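Local coordinates for extracellular protein 11-1 (Passalora fulva, PDB 6ZUS), which is a secreted zinc-binding avirulence effector of a fungal plant pathogen, from a structurally conserved family that probably interacts with host resistance-protein recognition, at residues A[33-41]-A[74-82]. Residues are numbered along the deposited sequence; the frame is centred on the assembly and turned at random.
Sequences SLYQQFNLW and CICSVQATA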
loop_
_atom_site.group_PDB
_atom_site.type_symbol
_atom_site.label_atom_id
_atom_site.label_comp_id
_atom_site.label_asym_id
_atom_site.label_seq_id
_atom_site.Cartn_x
_atom_site.Cartn_y
_atom_site.Cartn_z
ATOM N N SER A 33 12.917 9.139 0.078
ATOM C CA SER A 33 12.256 8.887 -1.224
ATOM C C SER A 33 10.967 8.087 -0.981
ATOM O O SER A 33 9.960 8.405 -1.634
ATOM C CB SER A 33 13.178 8.141 -2.178
ATOM O OG SER A 33 13.439 6.794 -1.717
ATOM N N LEU A 34 11.004 7.131 -0.064
ATOM C CA LEU A 34 9.827 6.250 0.205
ATOM C C LEU A 34 8.772 7.056 0.974
ATOM O O LEU A 34 7.583 6.971 0.656
ATOM C CB LEU A 34 10.269 4.991 0.938
ATOM C CG LEU A 34 11.074 4.025 0.062
ATOM C CD1 LEU A 34 11.820 2.980 0.862
ATOM C CD2 LEU A 34 10.174 3.403 -0.975
ATOM N N TYR A 35 9.198 7.903 1.912
ATOM C CA TYR A 35 8.250 8.802 2.629
ATOM C C TYR A 35 7.583 9.720 1.588
ATOM O O TYR A 35 6.341 9.960 1.668
ATOM C CB TYR A 35 8.934 9.458 3.844
ATOM C CG TYR A 35 8.023 9.446 5.050
ATOM C CD1 TYR A 35 6.905 10.303 5.073
ATOM C CD2 TYR A 35 8.177 8.556 6.098
ATOM C CE1 TYR A 35 6.001 10.340 6.132
ATOM C CE2 TYR A 35 7.255 8.556 7.155
ATOM C CZ TYR A 35 6.170 9.454 7.185
ATOM O OH TYR A 35 5.219 9.484 8.191
ATOM N N GLN A 36 8.290 10.168 0.547
ATOM C CA GLN A 36 7.683 11.049 -0.472
ATOM C C GLN A 36 6.657 10.244 -1.266
ATOM O O GLN A 36 5.665 10.828 -1.710
ATOM C CB GLN A 36 8.648 11.635 -1.507
ATOM C CG GLN A 36 9.678 12.615 -0.971
ATOM C CD GLN A 36 10.608 13.090 -2.066
ATOM O OE1 GLN A 36 11.509 12.365 -2.512
ATOM N NE2 GLN A 36 10.400 14.326 -2.507
ATOM N N GLN A 37 6.920 8.971 -1.510
ATOM C CA GLN A 37 5.893 8.118 -2.193
ATOM C C GLN A 37 4.644 8.069 -1.314
ATOM O O GLN A 37 3.532 8.264 -1.840
ATOM C CB GLN A 37 6.463 6.736 -2.532
ATOM C CG GLN A 37 7.408 6.832 -3.741
ATOM C CD GLN A 37 6.763 7.144 -5.070
ATOM O OE1 GLN A 37 5.554 7.086 -5.264
ATOM N NE2 GLN A 37 7.588 7.360 -6.078
ATOM N N PHE A 38 4.806 7.839 -0.010
ATOM C CA PHE A 38 3.656 7.839 0.922
ATOM C C PHE A 38 2.884 9.170 0.806
ATOM O O PHE A 38 1.643 9.189 0.758
ATOM C CB PHE A 38 4.088 7.555 2.351
ATOM C CG PHE A 38 3.003 7.826 3.349
ATOM C CD1 PHE A 38 1.976 6.914 3.542
ATOM C CD2 PHE A 38 2.978 9.026 4.056
ATOM C CE1 PHE A 38 0.963 7.176 4.436
ATOM C CE2 PHE A 38 1.970 9.283 4.966
ATOM C CZ PHE A 38 0.951 8.374 5.131
ATOM N N ASN A 39 3.586 10.289 0.762
ATOM C CA ASN A 39 2.952 11.634 0.657
ATOM C C ASN A 39 2.100 11.745 -0.616
ATOM O O ASN A 39 1.161 12.520 -0.602
ATOM C CB ASN A 39 4.001 12.743 0.745
ATOM C CG ASN A 39 4.596 12.850 2.139
ATOM O OD1 ASN A 39 4.045 12.324 3.120
ATOM N ND2 ASN A 39 5.722 13.541 2.228
ATOM N N LEU A 40 2.372 10.965 -1.687
ATOM C CA LEU A 40 1.555 11.015 -2.931
ATOM C C LEU A 40 0.285 10.167 -2.845
ATOM O O LEU A 40 -0.576 10.294 -3.735
ATOM C CB LEU A 40 2.416 10.509 -4.078
ATOM C CG LEU A 40 3.567 11.439 -4.455
ATOM C CD1 LEU A 40 4.473 10.762 -5.482
ATOM C CD2 LEU A 40 3.005 12.763 -4.987
ATOM N N TRP A 41 0.171 9.267 -1.871
ATOM C CA TRP A 41 -1.078 8.479 -1.713
ATOM C C TRP A 41 -2.264 9.439 -1.599
ATOM O O TRP A 41 -2.127 10.493 -0.931
ATOM C CB TRP A 41 -1.065 7.533 -0.505
ATOM C CG TRP A 41 -0.001 6.488 -0.496
ATOM C CD1 TRP A 41 1.012 6.287 -1.387
ATOM C CD2 TRP A 41 0.142 5.499 0.534
ATOM N NE1 TRP A 41 1.760 5.209 -0.992
ATOM C CE2 TRP A 41 1.259 4.715 0.193
ATOM C CE3 TRP A 41 -0.572 5.203 1.713
ATOM C CZ2 TRP A 41 1.682 3.657 1.019
ATOM C CZ3 TRP A 41 -0.183 4.133 2.487
ATOM C CH2 TRP A 41 0.934 3.368 2.144
ATOM N N CYS A 74 16.119 -5.824 -5.232
ATOM C CA CYS A 74 15.762 -4.795 -4.244
ATOM C C CYS A 74 14.248 -4.751 -4.120
ATOM O O CYS A 74 13.563 -4.726 -5.161
ATOM C CB CYS A 74 16.215 -3.397 -4.629
ATOM S SG CYS A 74 17.992 -3.372 -4.895
ATOM N N ILE A 75 13.762 -4.671 -2.884
ATOM C CA ILE A 75 12.321 -4.414 -2.642
ATOM C C ILE A 75 12.254 -3.191 -1.733
ATOM O O ILE A 75 12.739 -3.295 -0.601
ATOM C CB ILE A 75 11.563 -5.627 -2.101
ATOM C CG1 ILE A 75 11.706 -6.829 -3.043
ATOM C CG2 ILE A 75 10.104 -5.253 -1.846
ATOM C CD1 ILE A 75 11.281 -8.147 -2.431
ATOM N N CYS A 76 11.850 -2.055 -2.282
ATOM C CA CYS A 76 11.749 -0.765 -1.560
ATOM C C CYS A 76 10.265 -0.517 -1.321
ATOM O O CYS A 76 9.493 -0.601 -2.280
ATOM C CB CYS A 76 12.417 0.335 -2.364
ATOM S SG CYS A 76 14.158 -0.128 -2.592
ATOM N N SER A 77 9.843 -0.338 -0.071
ATOM C CA SER A 77 8.399 -0.296 0.228
ATOM C C SER A 77 8.158 0.750 1.299
ATOM O O SER A 77 9.105 1.146 2.036
ATOM C CB SER A 77 7.885 -1.639 0.623
ATOM O OG SER A 77 8.516 -2.073 1.830
ATOM N N VAL A 78 6.934 1.236 1.330
ATOM C CA VAL A 78 6.490 2.107 2.453
ATOM C C VAL A 78 5.077 1.647 2.820
ATOM O O VAL A 78 4.265 1.369 1.902
ATOM C CB VAL A 78 6.606 3.587 2.085
ATOM C CG1 VAL A 78 5.799 3.989 0.857
ATOM C CG2 VAL A 78 6.274 4.463 3.270
ATOM N N GLN A 79 4.832 1.500 4.125
ATOM C CA GLN A 79 3.555 0.965 4.627
ATOM C C GLN A 79 2.974 1.935 5.657
ATOM O O GLN A 79 3.715 2.647 6.340
ATOM C CB GLN A 79 3.717 -0.451 5.142
ATOM C CG GLN A 79 4.620 -0.526 6.347
ATOM C CD GLN A 79 5.090 -1.946 6.558
ATOM O OE1 GLN A 79 6.023 -2.425 5.888
ATOM N NE2 GLN A 79 4.427 -2.604 7.498
ATOM N N ALA A 80 1.658 1.966 5.707
ATOM C CA ALA A 80 0.881 2.738 6.682
ATOM C C ALA A 80 -0.519 2.126 6.748
ATOM O O ALA A 80 -0.943 1.381 5.816
ATOM C CB ALA A 80 0.879 4.202 6.284
ATOM N N THR A 81 -1.233 2.460 7.817
ATOM C CA THR A 81 -2.611 1.983 8.048
ATOM C C THR A 81 -3.569 3.130 7.755
ATOM O O THR A 81 -3.362 4.241 8.288
ATOM C CB THR A 81 -2.793 1.479 9.479
ATOM O OG1 THR A 81 -1.914 0.349 9.614
ATOM C CG2 THR A 81 -4.235 1.109 9.750
ATOM N N ALA A 82 -4.545 2.872 6.900
ATOM C CA ALA A 82 -5.746 3.728 6.786
ATOM C C ALA A 82 -6.653 3.356 7.971
ATOM O O ALA A 82 -7.208 2.267 7.987
ATOM C CB ALA A 82 -6.420 3.547 5.432
#
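Val-78 of the strand stands against the helix at Leu-34, and around this pair a buried apolar contact forms without a single hydrogen bond crossing it. It exemplifies a helix packed on one face of an antiparallel sheet: alternate strand residues Cys-76, Val-78 and Ala-80 point to the helix, Ser-77 and Gln-79 away. The two methyls of Val-78 sit against one helical turn, both close to Leu-34 O; CG1, between its own backbone N and carbonyl carbon (chi1 59°), is 3.5 Å from that oxygen, while CG2 also touches Phe-38 CB at 3.9 Å. Leu-34 O already accepts the helical bond from Phe-38 N, so the methyls pack against a satisfied polar atom. The methyls of Leu-34 spread across the strand over the Ser-77 backbone, CD1 3.5 Å from Ser-77 O and CD2 on Cys-76 CB. CG of Phe-38 is anti to the backbone N (chi1 168°), which sends the ring toward Ala-80. Trp-41 turns its six-membered ring to the same strand, its edge at Val-78 O, 3.6 Å from CZ2. The aromatics also brace each other, Phe-38 CD1 lying over one indole face, toward its rim, and Trp-41 CH2 meeting the phenyl edge. The methyl of Ala-80 meets both Phe-38 CE1, at 3.5 Å, and Trp-41 CZ3. The Cys-76–Cys-29 disulfide ties the strand to the chain just before helix 31-40, close to a bound zinc ion. The helix crosses the strand at -48°, where strand 71-86 runs between 57-64 and 6-20; Leu-34 extends to Pro-58, and Trp-41 to Leu-11 and to Leu-109 of helix 101-109.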